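Local coordinates for putative O-acetylhomoserine (Thiol)-lyase (Campylobacter jejuni, PDB 4OC9), which probably acts as a pyridoxal phosphate-dependent enzyme of the trans-sulfuration family, transferring the aminocarboxypropyl group of O-acetylhomoserine to a sulfur nucleophile, at the interface of chains A and B and the interface of chains A and C. Numbering follows the deposited sequence. Chains: chain A/B/C, Putative O-acetylhomoserine (Thiol)-lyase.

Contact 1: the interface of chains A and B. Residues chain A 83, 205, 214-215, 367-368; chain B 31, 54-56, 273.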
ATOM      1  N   SER A  83       6.438   1.891 -16.284  1.00 12.83           N
ATOM      2  CA  SER A  83       5.648   2.940 -16.881  1.00 11.37           C
ATOM      3  C   SER A  83       5.440   2.673 -18.338  1.00 11.15           C
ATOM      4  O   SER A  83       6.101   1.819 -18.926  1.00 10.29           O
ATOM      5  CB  SER A  83       6.372   4.274 -16.763  1.00 11.49           C
ATOM      6  OG  SER A  83       7.574   4.285 -17.538  1.00 12.15           O
ATOM      7  N   SER A 205      -0.981   3.434 -16.824  0.50 12.63           N
ATOM      8  CA  SER A 205      -1.102   4.620 -16.004  0.50 13.00           C
ATOM      9  C   SER A 205      -2.373   5.430 -16.328  0.50 13.58           C
ATOM     10  O   SER A 205      -2.970   6.077 -15.459  0.50 14.22           O
ATOM     11  CB  SER A 205       0.181   5.424 -16.231  0.50 12.84           C
ATOM     12  OG  SER A 205       0.238   6.584 -15.442  0.50 13.78           O
ATOM     13  N   ALA A 214      -1.862   4.973 -10.261  1.00  9.42           N
ATOM     14  CA  ALA A 214      -0.765   4.031 -10.386  1.00  8.96           C
ATOM     15  C   ALA A 214      -0.088   4.106 -11.742  1.00 10.00           C
ATOM     16  O   ALA A 214      -0.672   3.759 -12.775  1.00  9.52           O
ATOM     17  CB  ALA A 214      -1.250   2.636 -10.154  1.00  8.76           C
ATOM     18  N   LEU A 215       1.162   4.533 -11.701  1.00 10.35           N
ATOM     19  CA  LEU A 215       1.974   4.674 -12.878  1.00 10.65           C
ATOM     20  C   LEU A 215       2.354   3.239 -13.271  1.00 10.67           C
ATOM     21  O   LEU A 215       2.635   2.416 -12.421  1.00 12.59           O
ATOM     22  CB  LEU A 215       3.232   5.462 -12.539  1.00 10.91           C
ATOM     23  CG  LEU A 215       4.089   5.876 -13.713  1.00 10.53           C
ATOM     24  CD1 LEU A 215       3.280   6.848 -14.551  1.00 11.17           C
ATOM     25  CD2 LEU A 215       5.364   6.523 -13.267  1.00 10.61           C
ATOM     26  N   ALA A 367      -1.699  17.488 -16.259  1.00 16.40           N
ATOM     27  CA  ALA A 367      -1.111  16.760 -17.362  1.00 17.83           C
ATOM     28  C   ALA A 367      -1.184  15.265 -17.184  1.00 19.72           C
ATOM     29  O   ALA A 367      -0.241  14.631 -16.695  1.00 24.13           O
ATOM     30  CB  ALA A 367       0.332  17.164 -17.534  1.00 19.79           C
ATOM     31  N   ASN A 368      -2.306  14.701 -17.600  1.00 20.23           N
ATOM     32  CA  ASN A 368      -2.547  13.274 -17.501  1.00 19.07           C
ATOM     33  C   ASN A 368      -3.814  12.982 -18.271  1.00 18.36           C
ATOM     34  O   ASN A 368      -4.434  13.908 -18.788  1.00 20.46           O
ATOM     35  CB  ASN A 368      -2.806  12.885 -16.049  1.00 19.58           C
ATOM     36  CG  ASN A 368      -3.000  11.381 -15.881  1.00 19.75           C
ATOM     37  OD1 ASN A 368      -2.481  10.595 -16.695  1.00 21.90           O
ATOM     38  ND2 ASN A 368      -3.755  10.973 -14.871  1.00 15.91           N
TER
ATOM     39  N   THR B  31      -0.485  10.192  -9.777  1.00 10.20           N
ATOM     40  CA  THR B  31       0.341  10.429 -10.963  1.00 10.95           C
ATOM     41  C   THR B  31       0.372  11.845 -11.438  1.00 10.75           C
ATOM     42  O   THR B  31       1.380  12.261 -12.012  1.00 11.29           O
ATOM     43  CB  THR B  31      -0.107   9.574 -12.159  1.00 10.88           C
ATOM     44  OG1 THR B  31      -1.509   9.766 -12.407  1.00 12.62           O
ATOM     45  CG2 THR B  31       0.108   8.114 -11.859  1.00 11.66           C
ATOM     46  N   TYR B  54       4.304  15.496 -13.097  1.00 12.77           N
ATOM     47  CA  TYR B  54       3.810  14.157 -13.350  1.00 12.51           C
ATOM     48  C   TYR B  54       4.749  13.201 -12.654  1.00 13.24           C
ATOM     49  O   TYR B  54       5.975  13.333 -12.770  1.00 12.58           O
ATOM     50  CB  TYR B  54       3.791  13.919 -14.849  1.00 12.00           C
ATOM     51  CG  TYR B  54       3.187  12.601 -15.265  1.00 12.33           C
ATOM     52  CD1 TYR B  54       1.797  12.398 -15.183  1.00 11.86           C
ATOM     53  CD2 TYR B  54       3.957  11.613 -15.847  1.00 11.78           C
ATOM     54  CE1 TYR B  54       1.211  11.219 -15.601  1.00 11.12           C
ATOM     55  CE2 TYR B  54       3.383  10.425 -16.253  1.00 12.33           C
ATOM     56  CZ  TYR B  54       2.006  10.241 -16.140  1.00 11.47           C
ATOM     57  OH  TYR B  54       1.442   9.055 -16.565  1.00 11.40           O
ATOM     58  N   SER B  55       4.161  12.223 -11.961  1.00 13.79           N
ATOM     59  CA  SER B  55       4.926  11.235 -11.165  1.00 14.70           C
ATOM     60  C   SER B  55       5.992  10.418 -11.862  1.00 12.86           C
ATOM     61  O   SER B  55       6.864   9.872 -11.186  1.00 12.39           O
ATOM     62  CB  SER B  55       4.023  10.366 -10.290  1.00 13.95           C
ATOM     63  OG  SER B  55       3.390  11.196  -9.354  1.00 14.73           O
ATOM     64  N   ARG B  56       5.938  10.309 -13.171  1.00 12.07           N
ATOM     65  CA  ARG B  56       7.024   9.580 -13.846  1.00 12.50           C
ATOM     66  C   ARG B  56       8.343  10.337 -13.672  1.00 13.06           C
ATOM     67  O   ARG B  56       9.403   9.735 -13.675  1.00 13.10           O
ATOM     68  CB  ARG B  56       6.718   9.318 -15.319  1.00 13.81           C
ATOM     69  CG  ARG B  56       7.925   8.978 -16.192  1.00 13.59           C
ATOM     70  CD  ARG B  56       7.583   8.392 -17.539  1.00 13.30           C
ATOM     71  NE  ARG B  56       6.354   8.873 -18.153  1.00 13.59           N
ATOM     72  CZ  ARG B  56       6.180   9.927 -18.947  1.00 13.29           C
ATOM     73  NH1 ARG B  56       7.167  10.762 -19.209  1.00 13.93           N
ATOM     74  NH2 ARG B  56       4.967  10.152 -19.429  1.00 11.12           N
ATOM     75  N   SER B 273      10.681   4.781 -13.104  1.00 13.08           N
ATOM     76  CA  SER B 273      10.170   5.499 -11.970  1.00 15.63           C
ATOM     77  C   SER B 273       9.861   4.642 -10.743  1.00 12.93           C
ATOM     78  O   SER B 273       9.397   3.494 -10.806  1.00 12.49           O
ATOM     79  CB  SER B 273       9.032   6.390 -12.502  1.00 19.34           C
ATOM     80  OG  SER B 273       8.402   7.233 -11.558  1.00 27.88           O
TER
HETATM   81  O   HOH W   1      -1.628   8.598 -14.960  1.00 24.15           O
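B:Tyr54 meets A:Ser205 tip to tip: the serine hydroxyl OG donates a hydrogen bond to the phenol OH at 3.0 Å. A:Ser205 OG lies anti to its backbone N (chi1 -177°), a position that turns it toward chain B. A:Leu215 wedges beside this pair with both branches engaged. Its CD1 is 4.0 Å from B:Tyr54 CZ, while CD2 packs 3.5 Å from B:Arg56 CA and touches B:Ser273. On the other side of the phenol, the backbone O of A:Ala367 approaches ring atom CD1 of B:Tyr54 at 3.4 Å, and the A:Asn368 amide oxygen OD1 comes up beside CE1 at the rim, the side chains crossing at about a right angle with planes 49° apart.

One water joins polar groups of both chains. It lies 2.8 Å from A:Asn368 OD1 and 2.8 Å from the B:Thr31 hydroxyl OG1, and is bound by A:Ser205 through OG and backbone O. The water and B:Tyr54 OH, both bonded to A:Ser205 OG, would restrict the rotation of that hydroxyl.

A:Ser205 directly precedes A:Lys206, the lysine that carries the cofactor, and B:Tyr54-B:Ser55-B:Arg56 form the family's Tyr-x-Arg segment, whose tyrosine and arginine reach the cofactor phosphate of the neighbouring subunit. The contact therefore probably helps to build a shared active site. Within chain B, the tyrosine ring presents its CD2 over one face of the B:Arg56 guanidinium, offset toward the rim, and B:Arg56 CD lies 4.1 Å from A:Ser83 OG.

Contact 2: the interface of chains A and C. Residues chain A 11-12, 23-24, 284, 287; chain C 211, 213, 371-373.
A:Glu287, on helix 276-309, and C:Lys373 form a salt bridge across the contact, with NZ 2.8 Å from OE2 on the syn side of that carboxylate oxygen. The two-fold symmetric interface plausibly joins dimers into the tetramer. The lysine chain, bent at chi2 and chi3 (70° and 71°), folds its ammonium back toward C:Asp371, whose OD1 makes a longer, same-chain salt bridge with NZ at 3.1 Å, its hydrogen bond weak. The ammonium would be expected to offset the acids' mutual repulsion.

Hydrogen bonds grip the other glutamate oxygen. A:Glu287 OE1 accepts from C:Ser372 OG at 2.6 Å and from C:Gln211 NE2 at 2.8 Å, the donors coming from opposite faces of the carboxylate plane. C:Gln211 NE2 also donates to the backbone O of A:Gln284 at 2.8 Å, bridging two positions about one turn apart on the helix. C:Asp371 OD1, met by C:Ser372 OG at 3.2 Å nearly along its C-O axis, is an alternative acceptor for the serine's one hydrogen and takes a bent bond from the C:Ser372 backbone N (116° at H).

A water extends the network between A:Gln284 NE2, at 2.9 Å, and the backbone O of C:Gln211.

Apolar packing flanks the charges. A:Leu11 CD2 sits against C:Ser372 CB, and C:Lys373 CG lies over a face of the A:His12 ring. A:Ile23 slides antiparallel past the lysine, its CG2 3.8 Å from CE, and C:Thr213 turns its methyl CG2 toward A:Ser24 CB.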
ATOM      1  N   LEU A  11     -11.628 -10.280 -15.106  1.00 12.24           N
ATOM      2  CA  LEU A  11     -12.004 -10.657 -13.727  1.00 13.03           C
ATOM      3  C   LEU A  11     -11.592 -12.045 -13.240  1.00 12.46           C
ATOM      4  O   LEU A  11     -11.482 -12.280 -12.042  1.00 12.92           O
ATOM      5  CB  LEU A  11     -13.545 -10.558 -13.661  1.00 12.64           C
ATOM      6  CG  LEU A  11     -14.121  -9.148 -13.732  1.00 12.90           C
ATOM      7  CD1 LEU A  11     -15.583  -9.110 -14.120  1.00 14.14           C
ATOM      8  CD2 LEU A  11     -13.905  -8.452 -12.402  1.00 14.37           C
ATOM      9  N   HIS A  12     -11.456 -12.964 -14.195  1.00 12.54           N
ATOM     10  CA  HIS A  12     -11.091 -14.335 -13.951  1.00 12.08           C
ATOM     11  C   HIS A  12      -9.978 -14.784 -14.857  1.00 13.26           C
ATOM     12  O   HIS A  12      -9.997 -14.474 -16.042  1.00 11.61           O
ATOM     13  CB  HIS A  12     -12.271 -15.227 -14.253  1.00 11.83           C
ATOM     14  CG  HIS A  12     -13.465 -14.945 -13.421  1.00 11.46           C
ATOM     15  ND1 HIS A  12     -13.717 -15.620 -12.255  1.00 10.87           N
ATOM     16  CD2 HIS A  12     -14.501 -14.097 -13.601  1.00 11.37           C
ATOM     17  CE1 HIS A  12     -14.858 -15.194 -11.742  1.00 11.94           C
ATOM     18  NE2 HIS A  12     -15.350 -14.262 -12.537  1.00 11.76           N
ATOM     19  N   ILE A  23      -9.913 -14.508  -2.615  1.00 14.53           N
ATOM     20  CA  ILE A  23     -10.554 -14.189  -3.915  1.00 14.98           C
ATOM     21  C   ILE A  23      -9.781 -13.103  -4.632  1.00 15.88           C
ATOM     22  O   ILE A  23      -9.604 -13.152  -5.851  1.00 18.88           O
ATOM     23  CB  ILE A  23     -12.001 -13.799  -3.744  1.00 14.69           C
ATOM     24  CG1 ILE A  23     -12.753 -15.022  -3.216  1.00 14.59           C
ATOM     25  CG2 ILE A  23     -12.602 -13.400  -5.078  1.00 14.54           C
ATOM     26  CD1 ILE A  23     -14.189 -14.752  -2.863  1.00 15.60           C
ATOM     27  N   SER A  24      -9.318 -12.129  -3.872  1.00 14.32           N
ATOM     28  CA  SER A  24      -8.526 -11.073  -4.423  1.00 13.28           C
ATOM     29  C   SER A  24      -7.079 -11.575  -4.525  1.00 12.32           C
ATOM     30  O   SER A  24      -6.610 -12.373  -3.704  1.00 10.83           O
ATOM     31  CB  SER A  24      -8.530  -9.854  -3.518  1.00 13.67           C
ATOM     32  OG  SER A  24      -7.635  -8.880  -4.060  1.00 13.76           O
ATOM     33  N   GLN A 284      -6.810  -4.141 -10.231  1.00  8.63           N
ATOM     34  CA  GLN A 284      -8.160  -3.748  -9.797  1.00  8.37           C
ATOM     35  C   GLN A 284      -8.815  -2.879 -10.864  1.00  7.99           C
ATOM     36  O   GLN A 284     -10.002  -2.994 -11.138  1.00  8.65           O
ATOM     37  CB  GLN A 284      -8.130  -2.985  -8.458  1.00  8.58           C
ATOM     38  CG  GLN A 284      -7.343  -3.686  -7.357  1.00  8.57           C
ATOM     39  CD  GLN A 284      -7.787  -5.104  -7.078  1.00  8.94           C
ATOM     40  OE1 GLN A 284      -6.987  -6.014  -7.251  1.00  9.01           O
ATOM     41  NE2 GLN A 284      -9.081  -5.331  -6.811  1.00  9.17           N
ATOM     42  N   GLU A 287     -10.154  -4.817 -13.813  1.00 11.66           N
ATOM     43  CA  GLU A 287     -11.444  -5.436 -13.543  1.00 13.40           C
ATOM     44  C   GLU A 287     -12.657  -4.581 -13.925  1.00 14.03           C
ATOM     45  O   GLU A 287     -13.657  -5.092 -14.407  1.00 15.30           O
ATOM     46  CB  GLU A 287     -11.614  -5.799 -12.044  1.00 13.67           C
ATOM     47  CG  GLU A 287     -10.746  -6.912 -11.498  1.00 14.46           C
ATOM     48  CD  GLU A 287     -11.217  -7.379 -10.116  1.00 16.06           C
ATOM     49  OE1 GLU A 287     -12.059  -6.689  -9.516  1.00 17.30           O
ATOM     50  OE2 GLU A 287     -10.750  -8.444  -9.607  1.00 17.58           O
TER
ATOM     51  N   GLN C 211     -14.978  -4.683  -4.916  1.00 11.11           N
ATOM     52  CA  GLN C 211     -13.969  -5.638  -5.321  1.00 11.53           C
ATOM     53  C   GLN C 211     -13.440  -6.605  -4.275  1.00 10.51           C
ATOM     54  O   GLN C 211     -12.438  -7.273  -4.503  1.00  9.17           O
ATOM     55  CB  GLN C 211     -12.814  -4.860  -5.937  1.00 12.97           C
ATOM     56  CG  GLN C 211     -13.235  -4.189  -7.237  1.00 15.50           C
ATOM     57  CD  GLN C 211     -12.105  -3.434  -7.937  1.00 17.52           C
ATOM     58  OE1 GLN C 211     -11.703  -2.356  -7.516  1.00 22.71           O
ATOM     59  NE2 GLN C 211     -11.717  -3.924  -9.083  1.00 18.44           N
ATOM     60  N   THR C 213     -11.982  -6.137  -1.489  1.00  9.99           N
ATOM     61  CA  THR C 213     -10.670  -5.805  -0.992  1.00 10.86           C
ATOM     62  C   THR C 213     -10.544  -4.921   0.238  1.00 11.65           C
ATOM     63  O   THR C 213      -9.466  -4.808   0.791  1.00 12.16           O
ATOM     64  CB  THR C 213      -9.870  -5.114  -2.108  1.00 11.30           C
ATOM     65  OG1 THR C 213     -10.580  -3.952  -2.556  1.00 10.93           O
ATOM     66  CG2 THR C 213      -9.683  -6.047  -3.274  1.00 11.23           C
ATOM     67  N   ASP C 371     -18.917  -8.037  -4.684  1.00 15.90           N
ATOM     68  CA  ASP C 371     -17.578  -8.140  -5.266  1.00 14.66           C
ATOM     69  C   ASP C 371     -17.799  -8.037  -6.790  1.00 14.47           C
ATOM     70  O   ASP C 371     -18.891  -8.287  -7.350  1.00 14.11           O
ATOM     71  CB  ASP C 371     -16.931  -9.473  -4.861  1.00 14.01           C
ATOM     72  CG  ASP C 371     -15.457  -9.615  -5.277  1.00 15.67           C
ATOM     73  OD1 ASP C 371     -14.956  -8.875  -6.161  1.00 20.22           O
ATOM     74  OD2 ASP C 371     -14.772 -10.531  -4.758  1.00 14.26           O
ATOM     75  N   SER C 372     -16.770  -7.626  -7.488  1.00 15.04           N
ATOM     76  CA  SER C 372     -16.843  -7.510  -8.948  1.00 14.35           C
ATOM     77  C   SER C 372     -16.956  -8.928  -9.546  1.00 13.68           C
ATOM     78  O   SER C 372     -17.350  -9.079 -10.709  1.00 10.91           O
ATOM     79  CB  SER C 372     -15.622  -6.758  -9.450  1.00 14.25           C
ATOM     80  OG  SER C 372     -14.468  -7.383  -8.932  1.00 15.78           O
ATOM     81  N   LYS C 373     -16.484  -9.931  -8.783  1.00 13.42           N
ATOM     82  CA  LYS C 373     -16.554 -11.320  -9.204  1.00 13.08           C
ATOM     83  C   LYS C 373     -17.832 -11.862  -8.627  1.00 13.73           C
ATOM     84  O   LYS C 373     -18.142 -11.605  -7.467  1.00 13.80           O
ATOM     85  CB  LYS C 373     -15.387 -12.201  -8.755  1.00 13.41           C
ATOM     86  CG  LYS C 373     -14.054 -12.002  -9.463  1.00 14.21           C
ATOM     87  CD  LYS C 373     -13.359 -10.701  -9.156  1.00 15.11           C
ATOM     88  CE  LYS C 373     -12.821 -10.672  -7.731  1.00 15.14           C
ATOM     89  NZ  LYS C 373     -12.198  -9.362  -7.439  1.00 14.46           N
TER
HETATM   90  O   HOH W   2     -10.109  -7.932  -6.087  1.00 20.25           O

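The C-alpha centres of contact 1 and contact 2 lie about 24 Å apart, and chain A takes part in both. Two stretches recur in different copies: the loop between strands 199-203 and 217-221 supplies A:Ser205 and A:Leu215 to contact 1 and C:Gln211 and C:Thr213 to contact 2, while that between strands 364-365 and 375-377 supplies A:Asn368 to contact 1 and C:Asp371 to C:Lys373 to contact 2. Each subunit thus uses the same loops toward two neighbours. In the four-chain assembly, contact 1 plausibly belongs to the active-site dimer and contact 2 to the joining of dimers, placing cofactor-side loops near both interfaces.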